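Local coordinates for putative lipoprotein YerB (PDB 2PSB), which is of unknown function but is probably a membrane lipoprotein and interacts with PcrA, at residues E24-V27 / T28-P32; E57-A60 / E61-T65; S143-S146 / Y147-K151; R210-G214 / V215-D219; L259-G263 / N264-T268. All coordinates share one frame; numbering follows the deposited sequence.

Contact 1 (E24-V27 / T28-P32); sequences EQKV and TERRP
V27 and R30 meet across one tight turn of the chain, and the arginine can be followed outward from its backbone. CB of R30 sits 3.4 Å from V27 O, the same oxygen that takes the hydrogen bond from R30 N (2.9 Å). Because CG lies anti to the backbone N (chi1 -169°) and the chain kinks at chi3 (56°), the head group folds back beside the valine. V27 CG2 is 3.9 Å from R30 NE and 3.2 Å from R30 NH2, while V27 CB lies over one face of the guanidinium. Q72 holds both ends: its backbone carbonyl accepts from R30 NH2, and its side-chain amide donates to V27 O. K26 NZ stands 4.4 Å from R30 NH1, a like charge that may make this corner slightly unfavourable. Replacing V27 by an alanine would keep CB but take away the CG2 methyl, and would probably open a gap beside R30 NH2, leaving that end of the head group held mainly by Q72. E29 N bonds to K26 O (3.2 Å) and T28 N weakly to Q25 O, so each amide reaches back three residues: the signature of a short 3-10 turn, here leading towards strand 33-37.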
loop_
_atom_site.group_PDB
_atom_site.type_symbol
_atom_site.label_atom_id
_atom_site.label_comp_id
_atom_site.label_asym_id
_atom_site.label_seq_id
_atom_site.Cartn_x
_atom_site.Cartn_y
_atom_site.Cartn_z
ATOM N N GLU A 24 11.262 -9.131 -17.308
ATOM C CA GLU A 24 12.608 -9.134 -17.842
ATOM C C GLU A 24 13.659 -9.278 -16.747
ATOM O O GLU A 24 13.418 -8.941 -15.589
ATOM C CB GLU A 24 12.821 -7.858 -18.644
ATOM C CG GLU A 24 11.807 -7.712 -19.770
ATOM C CD GLU A 24 11.666 -6.284 -20.253
ATOM O OE1 GLU A 24 11.290 -5.420 -19.435
ATOM O OE2 GLU A 24 11.920 -6.029 -21.449
ATOM N N GLN A 25 14.827 -9.784 -17.129
ATOM C CA GLN A 25 15.929 -10.016 -16.201
ATOM C C GLN A 25 16.290 -8.814 -15.324
ATOM O O GLN A 25 16.504 -8.961 -14.120
ATOM C CB GLN A 25 17.169 -10.459 -16.980
ATOM C CG GLN A 25 17.999 -11.542 -16.301
ATOM C CD GLN A 25 18.369 -11.192 -14.873
ATOM O OE1 GLN A 25 18.799 -10.072 -14.585
ATOM N NE2 GLN A 25 18.215 -12.155 -13.969
ATOM N N LYS A 26 16.354 -7.631 -15.926
ATOM C CA LYS A 26 16.729 -6.426 -15.191
ATOM C C LYS A 26 15.818 -6.059 -14.016
ATOM O O LYS A 26 16.292 -5.532 -13.012
ATOM C CB LYS A 26 16.851 -5.229 -16.151
ATOM C CG LYS A 26 15.545 -4.543 -16.510
ATOM C CD LYS A 26 14.651 -5.428 -17.349
ATOM C CE LYS A 26 13.328 -4.736 -17.610
ATOM N NZ LYS A 26 12.618 -4.440 -16.335
ATOM N N VAL A 27 14.523 -6.332 -14.135
ATOM C CA VAL A 27 13.594 -6.005 -13.061
ATOM C C VAL A 27 13.886 -6.872 -11.847
ATOM O O VAL A 27 13.662 -6.465 -10.711
ATOM C CB VAL A 27 12.127 -6.225 -13.487
ATOM C CG1 VAL A 27 11.855 -7.697 -13.669
ATOM C CG2 VAL A 27 11.190 -5.636 -12.451
ATOM N N THR A 28 14.401 -8.068 -12.107
ATOM C CA THR A 28 14.749 -9.030 -11.067
ATOM C C THR A 28 15.671 -8.446 -10.006
ATOM O O THR A 28 15.751 -8.960 -8.888
ATOM C CB THR A 28 15.418 -10.276 -11.700
ATOM O OG1 THR A 28 14.406 -11.102 -12.292
ATOM C CG2 THR A 28 16.199 -11.070 -10.667
ATOM N N GLU A 29 16.371 -7.372 -10.348
ATOM C CA GLU A 29 17.273 -6.759 -9.391
ATOM C C GLU A 29 16.844 -5.369 -8.962
ATOM O O GLU A 29 17.512 -4.738 -8.153
ATOM C CB GLU A 29 18.681 -6.721 -9.967
ATOM C CG GLU A 29 19.329 -8.085 -10.027
ATOM C CD GLU A 29 20.547 -8.099 -10.925
ATOM O OE1 GLU A 29 20.376 -8.138 -12.163
ATOM O OE2 GLU A 29 21.674 -8.057 -10.390
ATOM N N ARG A 30 15.726 -4.892 -9.497
ATOM C CA ARG A 30 15.240 -3.569 -9.138
ATOM C C ARG A 30 14.699 -3.559 -7.710
ATOM O O ARG A 30 13.722 -4.243 -7.394
ATOM C CB ARG A 30 14.158 -3.111 -10.107
ATOM C CG ARG A 30 13.811 -1.648 -9.955
ATOM C CD ARG A 30 13.141 -1.127 -11.215
ATOM N NE ARG A 30 11.961 -1.912 -11.539
ATOM C CZ ARG A 30 11.322 -1.846 -12.697
ATOM N NH1 ARG A 30 11.753 -1.024 -13.651
ATOM N NH2 ARG A 30 10.259 -2.610 -12.908
ATOM N N ARG A 31 15.357 -2.795 -6.848
ATOM C CA ARG A 31 14.958 -2.689 -5.453
ATOM C C ARG A 31 13.563 -2.082 -5.314
ATOM O O ARG A 31 13.219 -1.129 -6.009
ATOM C CB ARG A 31 15.960 -1.823 -4.695
ATOM C CG ARG A 31 15.701 -1.756 -3.220
ATOM C CD ARG A 31 16.784 -0.995 -2.514
ATOM N NE ARG A 31 16.559 -0.960 -1.072
ATOM C CZ ARG A 31 17.298 -0.262 -0.224
ATOM N NH1 ARG A 31 18.308 0.460 -0.678
ATOM N NH2 ARG A 31 17.027 -0.288 1.074
ATOM N N PRO A 32 12.740 -2.638 -4.410
ATOM C CA PRO A 32 11.387 -2.120 -4.199
ATOM C C PRO A 32 11.410 -0.675 -3.704
ATOM O O PRO A 32 12.308 -0.278 -2.953
ATOM C CB PRO A 32 10.816 -3.068 -3.140
ATOM C CG PRO A 32 11.528 -4.355 -3.418
ATOM C CD PRO A 32 12.948 -3.877 -3.637
#

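Contact 2 (E57-A60 / E61-T65); sequences EALA and EGQIT
E57 and T65 make the tight end of this hairpin. The hydroxyl T65 OG1 donates to E57 OE1 over 2.8 Å, using the carboxylate's anti lone pair, and it is gripped a second time by the side-chain amide of N39. An extended glutamate brings the carboxylate there, with CG anti to the backbone N (chi1 177°), and E57 CG rests 3.6 Å from T65 CB on the way. Next along the strand, L59 and T65 form an antiparallel non-hydrogen-bonded pair; their side chains diverge, yet L59 CD2 comes back to within 3.9 Å of T65 CG2. A60 N then closes the ladder on I64 O, a straight bond (2.9 Å, 167°). Beyond it, A60 and E61 both face I64, a classic beta bulge, and the chain swings through a type II' turn from E61 to I64, where G62 takes the positive phi. This end is open to solvent. A water bridges A60 O (3.1 Å) and G62 N (3.2 Å), with only a weak bond to E61 OE2. The buried carboxylate of E57 is thus shared, one oxygen serving T65 and the other a salt bridge to R210, which would probably keep it ionised.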
loop_
_atom_site.group_PDB
_atom_site.type_symbol
_atom_site.label_atom_id
_atom_site.label_comp_id
_atom_site.label_asym_id
_atom_site.label_seq_id
_atom_site.Cartn_x
_atom_site.Cartn_y
_atom_site.Cartn_z
ATOM N N GLU A 57 -3.602 -0.022 2.618
ATOM C CA GLU A 57 -4.392 1.068 3.158
ATOM C C GLU A 57 -4.591 0.848 4.646
ATOM O O GLU A 57 -4.853 -0.270 5.086
ATOM C CB GLU A 57 -5.748 1.138 2.432
ATOM C CG GLU A 57 -6.719 2.200 2.952
ATOM C CD GLU A 57 -8.011 2.259 2.139
ATOM O OE1 GLU A 57 -8.727 3.274 2.256
ATOM O OE2 GLU A 57 -8.314 1.297 1.387
ATOM N N ALA A 58 -4.455 1.916 5.418
ATOM C CA ALA A 58 -4.631 1.834 6.863
ATOM C C ALA A 58 -4.966 3.212 7.401
ATOM O O ALA A 58 -4.696 4.230 6.746
ATOM C CB ALA A 58 -3.353 1.292 7.547
ATOM N N LEU A 59 -5.573 3.246 8.586
ATOM C CA LEU A 59 -5.943 4.515 9.205
ATOM C C LEU A 59 -4.689 5.277 9.553
ATOM O O LEU A 59 -3.721 4.702 10.031
ATOM C CB LEU A 59 -6.768 4.298 10.485
ATOM C CG LEU A 59 -8.235 3.875 10.313
ATOM C CD1 LEU A 59 -8.834 3.522 11.654
ATOM C CD2 LEU A 59 -9.013 4.998 9.665
ATOM N N ALA A 60 -4.714 6.578 9.301
ATOM C CA ALA A 60 -3.584 7.443 9.604
ATOM C C ALA A 60 -4.080 8.643 10.417
ATOM O O ALA A 60 -4.069 8.621 11.650
ATOM C CB ALA A 60 -2.923 7.910 8.310
ATOM N N GLU A 61 -4.533 9.675 9.713
ATOM C CA GLU A 61 -5.032 10.906 10.332
ATOM C C GLU A 61 -6.533 10.812 10.651
ATOM O O GLU A 61 -7.368 10.800 9.750
ATOM C CB GLU A 61 -4.776 12.080 9.376
ATOM C CG GLU A 61 -4.912 13.481 9.969
ATOM C CD GLU A 61 -3.715 13.902 10.813
ATOM O OE1 GLU A 61 -3.556 15.121 11.034
ATOM O OE2 GLU A 61 -2.943 13.026 11.262
ATOM N N GLY A 62 -6.872 10.739 11.933
ATOM C CA GLY A 62 -8.270 10.660 12.319
ATOM C C GLY A 62 -9.000 9.503 11.670
ATOM O O GLY A 62 -8.624 8.345 11.851
ATOM N N GLN A 63 -10.049 9.802 10.914
ATOM C CA GLN A 63 -10.794 8.745 10.249
ATOM C C GLN A 63 -10.391 8.649 8.783
ATOM O O GLN A 63 -11.103 8.059 7.973
ATOM C CB GLN A 63 -12.305 8.990 10.358
ATOM C CG GLN A 63 -13.119 7.704 10.423
ATOM C CD GLN A 63 -12.819 6.883 11.672
ATOM O OE1 GLN A 63 -12.942 5.661 11.667
ATOM N NE2 GLN A 63 -12.429 7.557 12.750
ATOM N N ILE A 64 -9.249 9.236 8.445
ATOM C CA ILE A 64 -8.760 9.202 7.075
ATOM C C ILE A 64 -7.690 8.121 6.950
ATOM O O ILE A 64 -6.846 7.961 7.839
ATOM C CB ILE A 64 -8.167 10.569 6.658
ATOM C CG1 ILE A 64 -9.284 11.620 6.584
ATOM C CG2 ILE A 64 -7.446 10.459 5.304
ATOM C CD1 ILE A 64 -10.230 11.462 5.393
ATOM N N THR A 65 -7.741 7.375 5.849
ATOM C CA THR A 65 -6.774 6.315 5.606
ATOM C C THR A 65 -5.667 6.815 4.693
ATOM O O THR A 65 -5.799 7.844 4.032
ATOM C CB THR A 65 -7.406 5.097 4.931
ATOM O OG1 THR A 65 -8.002 5.501 3.703
ATOM C CG2 THR A 65 -8.447 4.463 5.822
HETATM O O HOH W 1 -4.175 10.994 13.573
#

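Contact 3 (S143-S146 / Y147-K151); sequences SYTS and YDYIK
S146 OG accepts from Y149 N over 3.1 Å, along a fairly straight N-H (159°). A chi1 of 69° sets the hydroxyl between its own backbone N and carbonyl carbon, and from there it reaches forward to the amide three residues on. The same oxygen also lies over one face of the Y149 ring, 3.4 Å from Y149 CG, while D148 CB borders it at 3.8 Å. S146 is therefore the N-cap of helix 147-157: its side chain takes up an amide of the helix's first turn. The residue is at once the last of strand 143-146, the middle strand of a small antiparallel sheet between 78-79 and 132-133, so the cap marks the point where strand becomes helix. The two axes turn through 76° there and pass 5.3 Å apart. One residue earlier, T145 meets the helix with both branches. Its OG1, which donates to the carbonyl of L130, sits at the edge of the Y149 ring and 3.6 Å from Y149 CB; its CG2 meets I150 CD1 at 3.8 Å, the two side chains crossing at about a right angle. At the start of the helix, K151 CD lies 3.2 Å above the plane of the Y147 ring, over its centre, and that tyrosine also packs on M75.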
loop_
_atom_site.group_PDB
_atom_site.type_symbol
_atom_site.label_atom_id
_atom_site.label_comp_id
_atom_site.label_asym_id
_atom_site.label_seq_id
_atom_site.Cartn_x
_atom_site.Cartn_y
_atom_site.Cartn_z
ATOM N N SER A 143 1.860 17.552 -3.147
ATOM C CA SER A 143 3.255 17.119 -3.142
ATOM C C SER A 143 3.554 15.803 -3.887
ATOM O O SER A 143 3.111 14.728 -3.478
ATOM C CB SER A 143 3.720 17.025 -1.684
ATOM O OG SER A 143 5.013 16.468 -1.600
ATOM N N TYR A 144 4.309 15.903 -4.979
ATOM C CA TYR A 144 4.670 14.738 -5.785
ATOM C C TYR A 144 6.172 14.587 -6.046
ATOM O O TYR A 144 6.961 15.500 -5.815
ATOM C CB TYR A 144 4.022 14.801 -7.167
ATOM C CG TYR A 144 2.519 14.852 -7.183
ATOM C CD1 TYR A 144 1.835 16.038 -6.905
ATOM C CD2 TYR A 144 1.774 13.705 -7.462
ATOM C CE1 TYR A 144 0.444 16.082 -6.903
ATOM C CE2 TYR A 144 0.385 13.729 -7.465
ATOM C CZ TYR A 144 -0.276 14.921 -7.180
ATOM O OH TYR A 144 -1.647 14.949 -7.157
ATOM N N THR A 145 6.537 13.406 -6.539
ATOM C CA THR A 145 7.898 13.105 -6.957
ATOM C C THR A 145 7.757 12.130 -8.116
ATOM O O THR A 145 6.645 11.903 -8.595
ATOM C CB THR A 145 8.762 12.464 -5.863
ATOM O OG1 THR A 145 10.090 12.293 -6.371
ATOM C CG2 THR A 145 8.214 11.107 -5.455
ATOM N N SER A 146 8.870 11.556 -8.566
ATOM C CA SER A 146 8.853 10.619 -9.685
ATOM C C SER A 146 9.936 9.580 -9.488
ATOM O O SER A 146 10.866 9.802 -8.724
ATOM C CB SER A 146 9.101 11.366 -11.001
ATOM O OG SER A 146 10.437 11.851 -11.071
ATOM N N TYR A 147 9.822 8.445 -10.168
ATOM C CA TYR A 147 10.842 7.414 -10.028
ATOM C C TYR A 147 12.202 7.975 -10.449
ATOM O O TYR A 147 13.224 7.659 -9.855
ATOM C CB TYR A 147 10.512 6.176 -10.873
ATOM C CG TYR A 147 11.569 5.095 -10.753
ATOM C CD1 TYR A 147 12.032 4.701 -9.501
ATOM C CD2 TYR A 147 12.098 4.463 -11.883
ATOM C CE1 TYR A 147 12.994 3.712 -9.360
ATOM C CE2 TYR A 147 13.070 3.453 -11.757
ATOM C CZ TYR A 147 13.507 3.085 -10.485
ATOM O OH TYR A 147 14.440 2.085 -10.300
ATOM N N ASP A 148 12.209 8.811 -11.478
ATOM C CA ASP A 148 13.454 9.413 -11.945
ATOM C C ASP A 148 14.066 10.272 -10.833
ATOM O O ASP A 148 15.266 10.207 -10.586
ATOM C CB ASP A 148 13.202 10.278 -13.186
ATOM C CG ASP A 148 14.487 10.669 -13.891
ATOM O OD1 ASP A 148 15.108 9.790 -14.529
ATOM O OD2 ASP A 148 14.887 11.851 -13.802
ATOM N N TYR A 149 13.244 11.067 -10.152
ATOM C CA TYR A 149 13.751 11.907 -9.070
ATOM C C TYR A 149 14.114 11.065 -7.856
ATOM O O TYR A 149 15.038 11.387 -7.110
ATOM C CB TYR A 149 12.714 12.966 -8.673
ATOM C CG TYR A 149 12.553 14.074 -9.694
ATOM C CD1 TYR A 149 13.380 14.138 -10.819
ATOM C CD2 TYR A 149 11.607 15.077 -9.515
ATOM C CE1 TYR A 149 13.271 15.179 -11.740
ATOM C CE2 TYR A 149 11.488 16.120 -10.425
ATOM C CZ TYR A 149 12.323 16.170 -11.538
ATOM O OH TYR A 149 12.213 17.213 -12.437
ATOM N N ILE A 150 13.371 9.989 -7.653
ATOM C CA ILE A 150 13.642 9.107 -6.535
ATOM C C ILE A 150 15.014 8.465 -6.725
ATOM O O ILE A 150 15.763 8.273 -5.769
ATOM C CB ILE A 150 12.560 8.030 -6.438
ATOM C CG1 ILE A 150 11.214 8.709 -6.139
ATOM C CG2 ILE A 150 12.938 6.994 -5.375
ATOM C CD1 ILE A 150 9.996 7.834 -6.398
ATOM N N LYS A 151 15.335 8.129 -7.969
ATOM C CA LYS A 151 16.631 7.540 -8.273
ATOM C C LYS A 151 17.722 8.568 -7.977
ATOM O O LYS A 151 18.733 8.254 -7.341
ATOM C CB LYS A 151 16.686 7.113 -9.741
ATOM C CG LYS A 151 15.995 5.795 -10.006
ATOM C CD LYS A 151 15.265 5.796 -11.351
ATOM C CE LYS A 151 16.194 5.842 -12.537
ATOM N NZ LYS A 151 15.415 5.642 -13.799
#

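Contact 4 (R210-G214 / V215-D219); sequences RSSDG and VITTD
V215 and S212 close a two-residue hairpin, each bonded to the other through the backbone: V215 N gives a nearly straight bond to S212 O (173°), and V215 O takes S212 N at 2.8 Å. Between them D213 and G214 make a type I' turn, and at the backbone angles of G214 a CB would run into the preceding carbonyl. V215 O is gripped again by a water that also bonds to T217 OG1. I216 follows as the non-hydrogen-bonded partner of S211, its CA 3.6 Å from S211 CB, and the two side chains share one face. The amide N of T217 reaches R210 O over 2.6 Å. With OG1 anti to its own carbonyl carbon (chi1 -58°), the hydroxyl oxygen turns onto the arginine and accepts from R210 NH1 at 2.7 Å, at the edge of the guanidinium and close to its plane; R210 CG lies alongside, 3.3 Å from T217 OG1. R210 is buried, but each nitrogen of its head group has a partner: NH1 the threonine, NE the hydroxyl of Y199, NH2 the carboxylate of E57. Its charge is probably balanced chiefly by E57, and three partners fix its rotation.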
loop_
_atom_site.group_PDB
_atom_site.type_symbol
_atom_site.label_atom_id
_atom_site.label_comp_id
_atom_site.label_asym_id
_atom_site.label_seq_id
_atom_site.Cartn_x
_atom_site.Cartn_y
_atom_site.Cartn_z
ATOM N N ARG A 210 -11.979 -0.960 -7.765
ATOM C CA ARG A 210 -12.081 -0.280 -6.488
ATOM C C ARG A 210 -12.758 1.072 -6.625
ATOM O O ARG A 210 -12.728 1.695 -7.687
ATOM C CB ARG A 210 -10.683 -0.100 -5.882
ATOM C CG ARG A 210 -10.665 0.505 -4.488
ATOM C CD ARG A 210 -9.233 0.613 -3.975
ATOM N NE ARG A 210 -9.162 1.100 -2.600
ATOM C CZ ARG A 210 -9.364 2.354 -2.221
ATOM N NH1 ARG A 210 -9.655 3.296 -3.114
ATOM N NH2 ARG A 210 -9.268 2.666 -0.936
ATOM N N SER A 211 -13.379 1.509 -5.540
ATOM C CA SER A 211 -14.030 2.805 -5.496
ATOM C C SER A 211 -13.989 3.218 -4.034
ATOM O O SER A 211 -13.972 2.374 -3.136
ATOM C CB SER A 211 -15.485 2.728 -5.969
ATOM O OG SER A 211 -16.289 2.111 -4.982
ATOM N N SER A 212 -13.967 4.521 -3.806
ATOM C CA SER A 212 -13.934 5.053 -2.461
ATOM C C SER A 212 -14.997 6.135 -2.425
ATOM O O SER A 212 -15.146 6.898 -3.376
ATOM C CB SER A 212 -12.549 5.644 -2.166
ATOM O OG SER A 212 -12.137 6.475 -3.245
ATOM N N ASP A 213 -15.754 6.172 -1.336
ATOM C CA ASP A 213 -16.812 7.157 -1.163
ATOM C C ASP A 213 -17.728 7.348 -2.376
ATOM O O ASP A 213 -18.264 8.434 -2.579
ATOM C CB ASP A 213 -16.199 8.501 -0.761
ATOM C CG ASP A 213 -15.463 8.434 0.569
ATOM O OD1 ASP A 213 -16.003 7.812 1.510
ATOM O OD2 ASP A 213 -14.352 9.008 0.678
ATOM N N GLY A 214 -17.903 6.303 -3.181
ATOM C CA GLY A 214 -18.782 6.406 -4.336
ATOM C C GLY A 214 -18.157 6.681 -5.695
ATOM O O GLY A 214 -18.860 6.710 -6.708
ATOM N N VAL A 215 -16.845 6.879 -5.737
ATOM C CA VAL A 215 -16.174 7.154 -7.004
ATOM C C VAL A 215 -15.201 6.019 -7.284
ATOM O O VAL A 215 -14.524 5.552 -6.373
ATOM C CB VAL A 215 -15.392 8.490 -6.939
ATOM C CG1 VAL A 215 -14.892 8.884 -8.322
ATOM C CG2 VAL A 215 -16.280 9.581 -6.356
ATOM N N ILE A 216 -15.126 5.563 -8.533
ATOM C CA ILE A 216 -14.207 4.472 -8.850
ATOM C C ILE A 216 -12.750 4.943 -8.761
ATOM O O ILE A 216 -12.397 6.019 -9.245
ATOM C CB ILE A 216 -14.477 3.879 -10.254
ATOM C CG1 ILE A 216 -13.731 2.548 -10.394
ATOM C CG2 ILE A 216 -14.047 4.865 -11.338
ATOM C CD1 ILE A 216 -14.042 1.781 -11.665
ATOM N N THR A 217 -11.914 4.130 -8.119
ATOM C CA THR A 217 -10.504 4.453 -7.943
ATOM C C THR A 217 -9.742 4.367 -9.254
ATOM O O THR A 217 -9.560 3.289 -9.821
ATOM C CB THR A 217 -9.836 3.514 -6.928
ATOM O OG1 THR A 217 -10.534 3.601 -5.679
ATOM C CG2 THR A 217 -8.365 3.910 -6.716
ATOM N N THR A 218 -9.276 5.521 -9.712
ATOM C CA THR A 218 -8.533 5.627 -10.952
ATOM C C THR A 218 -7.127 6.195 -10.711
ATOM O O THR A 218 -6.812 6.670 -9.616
ATOM C CB THR A 218 -9.276 6.557 -11.921
ATOM O OG1 THR A 218 -8.690 6.465 -13.217
ATOM C CG2 THR A 218 -9.192 7.981 -11.449
ATOM N N ASP A 219 -6.290 6.133 -11.742
ATOM C CA ASP A 219 -4.930 6.655 -11.671
ATOM C C ASP A 219 -4.908 7.910 -12.540
ATOM O O ASP A 219 -5.002 7.824 -13.769
ATOM C CB ASP A 219 -3.931 5.625 -12.218
ATOM C CG ASP A 219 -2.471 6.043 -12.023
ATOM O OD1 ASP A 219 -2.192 7.253 -11.868
ATOM O OD2 ASP A 219 -1.599 5.151 -12.042
HETATM O O HOH W 2 -10.730 0.570 -10.057
HETATM O O HOH W 3 -11.831 6.199 -5.641
#

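Contact 5 (L259-G263 / N264-T268); sequences LFQHG and NVIET
L259 and I266 are joined by backbone bonds: L259 N donates to I266 O over 2.9 Å at 160°, while the return bond from I266 N to L259 O is bent and weak. Nearer the turn the bonding loosens, Q261 N standing 3.2 Å from N264 O. Two CA-H...O contacts supplement the ladder, F260 CA to N264 O at 3.2 Å and V265 CA to L259 O at 3.4 Å. These rungs belong to a beta hairpin between strands 255-261 and 264-273, closed by a type I' turn from Q261 to N264 in which H262 and G263 both take positive phi. Apolar packing divides between the two faces. On one, F260 CG, opposite its carbonyl carbon (chi1 -57°), brings the ring alongside V265, pointing the same way, with F260 CE2 3.6 Å from V265 CG2; the ring meets the methyl obliquely and also packs on I231 and I233. A serine in place of F260 would probably leave V265 CG2 without its aromatic neighbour and open a gap against those two isoleucines. On the other face, L259 CB approaches I266 CB at 4.2 Å, and the leucine continues onto F232 and F288. Polar side chains add little across the strands: Q261 NE2 merely brushes I266 CD1 (3.8 Å), while Q261 OE1 accepts a weak bond from the side-chain amide of N230.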
loop_
_atom_site.group_PDB
_atom_site.type_symbol
_atom_site.label_atom_id
_atom_site.label_comp_id
_atom_site.label_asym_id
_atom_site.label_seq_id
_atom_site.Cartn_x
_atom_site.Cartn_y
_atom_site.Cartn_z
ATOM N N LEU A 259 -9.645 -13.052 2.690
ATOM C CA LEU A 259 -8.915 -13.034 1.436
ATOM C C LEU A 259 -9.872 -13.236 0.270
ATOM O O LEU A 259 -10.563 -14.252 0.196
ATOM C CB LEU A 259 -7.854 -14.134 1.448
ATOM C CG LEU A 259 -6.923 -14.205 0.237
ATOM C CD1 LEU A 259 -6.110 -12.888 0.088
ATOM C CD2 LEU A 259 -5.992 -15.392 0.418
ATOM N N PHE A 260 -9.912 -12.255 -0.632
ATOM C CA PHE A 260 -10.780 -12.301 -1.804
ATOM C C PHE A 260 -9.983 -12.382 -3.089
ATOM O O PHE A 260 -9.206 -11.475 -3.415
ATOM C CB PHE A 260 -11.666 -11.059 -1.896
ATOM C CG PHE A 260 -12.523 -10.824 -0.696
ATOM C CD1 PHE A 260 -11.975 -10.332 0.479
ATOM C CD2 PHE A 260 -13.895 -11.094 -0.744
ATOM C CE1 PHE A 260 -12.775 -10.106 1.597
ATOM C CE2 PHE A 260 -14.701 -10.872 0.367
ATOM C CZ PHE A 260 -14.142 -10.378 1.540
ATOM N N GLN A 261 -10.198 -13.463 -3.826
ATOM C CA GLN A 261 -9.531 -13.684 -5.099
ATOM C C GLN A 261 -10.462 -14.527 -5.973
ATOM O O GLN A 261 -11.144 -15.418 -5.473
ATOM C CB GLN A 261 -8.186 -14.391 -4.869
ATOM C CG GLN A 261 -8.166 -15.268 -3.638
ATOM C CD GLN A 261 -6.857 -16.024 -3.449
ATOM O OE1 GLN A 261 -5.771 -15.438 -3.410
ATOM N NE2 GLN A 261 -6.961 -17.335 -3.315
ATOM N N HIS A 262 -10.516 -14.229 -7.265
ATOM C CA HIS A 262 -11.377 -14.972 -8.183
ATOM C C HIS A 262 -12.841 -14.972 -7.750
ATOM O O HIS A 262 -13.523 -15.988 -7.846
ATOM C CB HIS A 262 -10.892 -16.419 -8.300
ATOM C CG HIS A 262 -9.595 -16.560 -9.031
ATOM N ND1 HIS A 262 -8.744 -17.624 -8.835
ATOM C CD2 HIS A 262 -9.006 -15.774 -9.963
ATOM C CE1 HIS A 262 -7.685 -17.489 -9.614
ATOM N NE2 HIS A 262 -7.819 -16.373 -10.309
ATOM N N GLY A 263 -13.328 -13.837 -7.271
ATOM C CA GLY A 263 -14.712 -13.777 -6.844
ATOM C C GLY A 263 -14.926 -14.574 -5.574
ATOM O O GLY A 263 -15.985 -14.490 -4.950
ATOM N N ASN A 264 -13.913 -15.344 -5.191
ATOM C CA ASN A 264 -13.986 -16.155 -3.981
ATOM C C ASN A 264 -13.660 -15.348 -2.738
ATOM O O ASN A 264 -13.067 -14.280 -2.813
ATOM C CB ASN A 264 -13.016 -17.341 -4.053
ATOM C CG ASN A 264 -13.521 -18.458 -4.937
ATOM O OD1 ASN A 264 -13.837 -18.246 -6.106
ATOM N ND2 ASN A 264 -13.594 -19.661 -4.383
ATOM N N VAL A 265 -14.063 -15.883 -1.594
ATOM C CA VAL A 265 -13.808 -15.276 -0.300
ATOM C C VAL A 265 -13.254 -16.411 0.553
ATOM O O VAL A 265 -13.650 -17.566 0.393
ATOM C CB VAL A 265 -15.104 -14.720 0.341
ATOM C CG1 VAL A 265 -16.152 -15.798 0.423
ATOM C CG2 VAL A 265 -14.807 -14.173 1.729
ATOM N N ILE A 266 -12.318 -16.088 1.438
ATOM C CA ILE A 266 -11.703 -17.092 2.293
ATOM C C ILE A 266 -11.496 -16.501 3.666
ATOM O O ILE A 266 -10.882 -15.442 3.801
ATOM C CB ILE A 266 -10.320 -17.521 1.762
ATOM C CG1 ILE A 266 -10.445 -18.057 0.338
ATOM C CG2 ILE A 266 -9.713 -18.570 2.678
ATOM C CD1 ILE A 266 -9.111 -18.352 -0.320
ATOM N N GLU A 267 -12.021 -17.168 4.685
ATOM C CA GLU A 267 -11.834 -16.681 6.042
ATOM C C GLU A 267 -10.435 -17.110 6.431
ATOM O O GLU A 267 -10.039 -18.245 6.185
ATOM C CB GLU A 267 -12.860 -17.292 6.995
ATOM C CG GLU A 267 -14.014 -16.367 7.331
ATOM C CD GLU A 267 -14.837 -16.873 8.506
ATOM O OE1 GLU A 267 -15.660 -17.799 8.312
ATOM O OE2 GLU A 267 -14.642 -16.351 9.628
ATOM N N THR A 268 -9.670 -16.214 7.034
ATOM C CA THR A 268 -8.315 -16.592 7.386
ATOM C C THR A 268 -7.755 -15.860 8.583
ATOM O O THR A 268 -8.422 -15.037 9.206
ATOM C CB THR A 268 -7.363 -16.360 6.191
ATOM O OG1 THR A 268 -6.084 -16.937 6.483
ATOM C CG2 THR A 268 -7.180 -14.877 5.933
#

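Overall arrangement
All five contacts are local turns or caps, yet two pairs of them meet in space. Contacts 2 and 4 are joined by the salt bridge from E57 OE2 to R210 NH2 (2.9 Å), which ties the N-terminal family region to the C-terminal one. Contacts 1 and 3 touch by packing, R30 CD lying 3.6 Å from Y147 OH, and both of these side chains also rest on M75. Contact 5 stands apart, its centre about 21 Å from that of contact 4 and about 35 Å from that of contact 3. It is connected to contact 2 through neighbouring strands, 255-261 pairing with 230-240, then 293-298, then 54-59. No active site is known to which these positions could be referred.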